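Local coordinates for protein Beta2-bungarotoxin (Bungarus multicinctus, PDB 1BUN) that acts as a presynaptic neurotoxin, its Kunitz module probably binding potassium channels and so targeting the phospholipase A2 subunit to its site of action, at residues B[11-15]-B[35-40]. Sequence-based numbering, arbitrary orientation.
Sequences PDTKI and FRYGGC
Water, not direct hydrogen bonding, joins the backbones of 11-15 and 35-40. Water 1 lies 2.5 Å from Asp12 O and 2.8 Å from Lys14 O. It accepts from Cys40 N (3.2 Å) and weakly from Gly38 N (3.4 Å). Water 2 donates to Thr13 O (3.0 Å) and Arg36 O (2.9 Å). Segment 11-15 is extended except at Thr13 (phi/psi -90/5). It runs about 60° from the direction of 35-40, with CA atoms 5.4 Å apart at Thr13-Tyr37 and 4.6 Å at Ile15-Gly38.

Asp12, chi1 t, forms an Asx turn: Asp12 OD1 accepts from Lys14 N at 3.0 Å. Asp12 OD2 lies 3.4 Å from Cys40 CB and is hydrogen-bonded to Gly42 N. The fold is the Kunitz/BPTI module. Here the loop before strand 20-26 passes over 35-40, which continues from strand 31-37, and the Cys16-Cys40 disulfide ties the two regions. By homology, 11-15 leads into the segment around Cys16 that forms the protease-binding loop in Kunitz inhibitors.

Gly38 is closely covered: Gly38 CA makes a CA-H...O contact of 3.4 Å to Lys14 O. A CB there would clash with that oxygen. Cys40, chi1 m, brings Cys40 SG to 3.3 Å from Lys14 O and 3.4 Å from Ile15 C. At the other end, Phe35, chi1 p, offers a ring face to Pro11; Pro11 CB lies 3.4 Å from Phe35 CE2. Thr13 CG2 sits at the ring edge, 4.0 Å from Phe35 CD2. Tyr24 packs edge-to-face with Phe35, and Tyr37 stacks with His46.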
ATOM      1  N   PRO B  11      -9.359  15.421  19.195  1.00 21.74           N
ATOM      2  CA  PRO B  11      -7.957  15.185  19.507  1.00 21.27           C
ATOM      3  C   PRO B  11      -7.747  15.162  21.014  1.00 21.09           C
ATOM      4  O   PRO B  11      -8.254  16.032  21.721  1.00 22.57           O
ATOM      5  CB  PRO B  11      -7.271  16.394  18.853  1.00 20.59           C
ATOM      6  CG  PRO B  11      -8.280  17.470  18.998  1.00 19.30           C
ATOM      7  CD  PRO B  11      -9.507  16.733  18.534  1.00 20.88           C
ATOM      8  N   ASP B  12      -6.968  14.201  21.496  1.00 20.01           N
ATOM      9  CA  ASP B  12      -6.713  14.073  22.921  1.00 20.68           C
ATOM     10  C   ASP B  12      -5.617  15.045  23.391  1.00 20.69           C
ATOM     11  O   ASP B  12      -4.414  14.788  23.236  1.00 20.13           O
ATOM     12  CB  ASP B  12      -6.402  12.593  23.242  1.00 22.24           C
ATOM     13  CG  ASP B  12      -6.057  12.350  24.690  1.00 24.01           C
ATOM     14  OD1 ASP B  12      -5.909  13.319  25.459  1.00 28.08           O
ATOM     15  OD2 ASP B  12      -5.915  11.175  25.077  1.00 25.21           O
ATOM     16  N   THR B  13      -6.051  16.164  23.970  1.00 19.60           N
ATOM     17  CA  THR B  13      -5.141  17.184  24.474  1.00 19.13           C
ATOM     18  C   THR B  13      -4.708  17.011  25.944  1.00 20.26           C
ATOM     19  O   THR B  13      -4.028  17.899  26.470  1.00 20.44           O
ATOM     20  CB  THR B  13      -5.756  18.593  24.378  1.00 19.12           C
ATOM     21  OG1 THR B  13      -7.055  18.593  24.988  1.00 20.42           O
ATOM     22  CG2 THR B  13      -5.848  19.058  22.967  1.00 16.27           C
ATOM     23  N   LYS B  14      -5.102  15.924  26.618  1.00 21.08           N
ATOM     24  CA  LYS B  14      -4.724  15.747  28.028  1.00 22.76           C
ATOM     25  C   LYS B  14      -3.229  15.613  28.127  1.00 23.26           C
ATOM     26  O   LYS B  14      -2.578  15.394  27.102  1.00 25.00           O
ATOM     27  CB  LYS B  14      -5.442  14.558  28.664  1.00 23.98           C
ATOM     28  CG  LYS B  14      -6.950  14.789  28.736  1.00 26.69           C
ATOM     29  CD  LYS B  14      -7.711  13.730  29.471  1.00 27.47           C
ATOM     30  CE  LYS B  14      -9.198  14.137  29.512  1.00 32.91           C
ATOM     31  NZ  LYS B  14      -9.480  15.459  30.222  1.00 34.12           N
ATOM     32  N   ILE B  15      -2.673  15.820  29.318  1.00 22.68           N
ATOM     33  CA  ILE B  15      -1.220  15.747  29.494  1.00 21.29           C
ATOM     34  C   ILE B  15      -0.702  14.498  30.171  1.00 20.06           C
ATOM     35  O   ILE B  15      -1.060  14.201  31.300  1.00 21.32           O
ATOM     36  CB  ILE B  15      -0.679  16.999  30.244  1.00 21.48           C
ATOM     37  CG1 ILE B  15      -1.234  18.252  29.553  1.00 23.11           C
ATOM     38  CG2 ILE B  15       0.882  17.033  30.238  1.00 17.02           C
ATOM     39  CD1 ILE B  15      -0.703  19.569  30.080  1.00 25.36           C
ATOM     40  N   PHE B  35      -2.032  20.851  16.499  1.00 26.23           N
ATOM     41  CA  PHE B  35      -2.505  20.970  17.883  1.00 22.59           C
ATOM     42  C   PHE B  35      -1.429  20.541  18.884  1.00 23.08           C
ATOM     43  O   PHE B  35      -0.389  19.992  18.493  1.00 22.74           O
ATOM     44  CB  PHE B  35      -3.818  20.206  18.114  1.00 18.88           C
ATOM     45  CG  PHE B  35      -3.655  18.728  18.348  1.00 14.84           C
ATOM     46  CD1 PHE B  35      -3.090  17.907  17.396  1.00 15.10           C
ATOM     47  CD2 PHE B  35      -4.119  18.151  19.509  1.00 13.92           C
ATOM     48  CE1 PHE B  35      -2.996  16.520  17.606  1.00 14.16           C
ATOM     49  CE2 PHE B  35      -4.023  16.764  19.715  1.00 11.47           C
ATOM     50  CZ  PHE B  35      -3.464  15.958  18.766  1.00 10.02           C
ATOM     51  N   ARG B  36      -1.640  20.860  20.163  1.00 22.24           N
ATOM     52  CA  ARG B  36      -0.681  20.504  21.202  1.00 21.11           C
ATOM     53  C   ARG B  36      -1.027  19.102  21.688  1.00 20.50           C
ATOM     54  O   ARG B  36      -2.004  18.924  22.406  1.00 21.07           O
ATOM     55  CB  ARG B  36      -0.751  21.511  22.363  1.00 20.59           C
ATOM     56  CG  ARG B  36      -0.308  22.945  22.029  1.00 18.59           C
ATOM     57  CD  ARG B  36      -0.291  23.859  23.277  1.00 18.45           C
ATOM     58  NE  ARG B  36       1.071  24.030  23.805  1.00 22.60           N
ATOM     59  CZ  ARG B  36       1.449  23.722  25.049  1.00 24.45           C
ATOM     60  NH1 ARG B  36       0.579  23.240  25.928  1.00 27.70           N
ATOM     61  NH2 ARG B  36       2.724  23.790  25.389  1.00 26.99           N
ATOM     62  N   TYR B  37      -0.291  18.100  21.223  1.00 20.37           N
ATOM     63  CA  TYR B  37      -0.537  16.700  21.624  1.00 20.43           C
ATOM     64  C   TYR B  37       0.237  16.380  22.918  1.00 20.92           C
ATOM     65  O   TYR B  37       1.455  16.613  22.987  1.00 21.78           O
ATOM     66  CB  TYR B  37      -0.099  15.730  20.511  1.00 18.62           C
ATOM     67  CG  TYR B  37      -0.330  14.281  20.860  1.00 16.77           C
ATOM     68  CD1 TYR B  37      -1.609  13.825  21.180  1.00 16.55           C
ATOM     69  CD2 TYR B  37       0.723  13.374  20.917  1.00 16.91           C
ATOM     70  CE1 TYR B  37      -1.837  12.516  21.558  1.00 14.92           C
ATOM     71  CE2 TYR B  37       0.502  12.042  21.294  1.00 13.98           C
ATOM     72  CZ  TYR B  37      -0.782  11.636  21.617  1.00 15.04           C
ATOM     73  OH  TYR B  37      -1.029  10.362  22.052  1.00 17.07           O
ATOM     74  N   GLY B  38      -0.447  15.800  23.906  1.00 20.73           N
ATOM     75  CA  GLY B  38       0.183  15.492  25.172  1.00 19.78           C
ATOM     76  C   GLY B  38       0.613  14.065  25.434  1.00 21.60           C
ATOM     77  O   GLY B  38       1.016  13.754  26.549  1.00 23.14           O
ATOM     78  N   GLY B  39       0.510  13.178  24.452  1.00 21.88           N
ATOM     79  CA  GLY B  39       0.942  11.800  24.668  1.00 22.57           C
ATOM     80  C   GLY B  39       0.082  10.820  25.471  1.00 22.86           C
ATOM     81  O   GLY B  39       0.567   9.753  25.864  1.00 21.63           O
ATOM     82  N   CYS B  40      -1.190  11.144  25.688  1.00 23.01           N
ATOM     83  CA  CYS B  40      -2.092  10.278  26.449  1.00 23.22           C
ATOM     84  C   CYS B  40      -2.761   9.211  25.598  1.00 24.46           C
ATOM     85  O   CYS B  40      -3.436   8.318  26.124  1.00 24.42           O
ATOM     86  CB  CYS B  40      -3.166  11.118  27.112  1.00 22.40           C
ATOM     87  SG  CYS B  40      -2.452  12.340  28.240  1.00 24.85           S
TER
HETATM   88  O   HOH W   1      -2.886  13.719  24.889  1.00 18.61           O
HETATM   89  O   HOH W   2      -1.917  19.629  25.269  1.00 14.76           O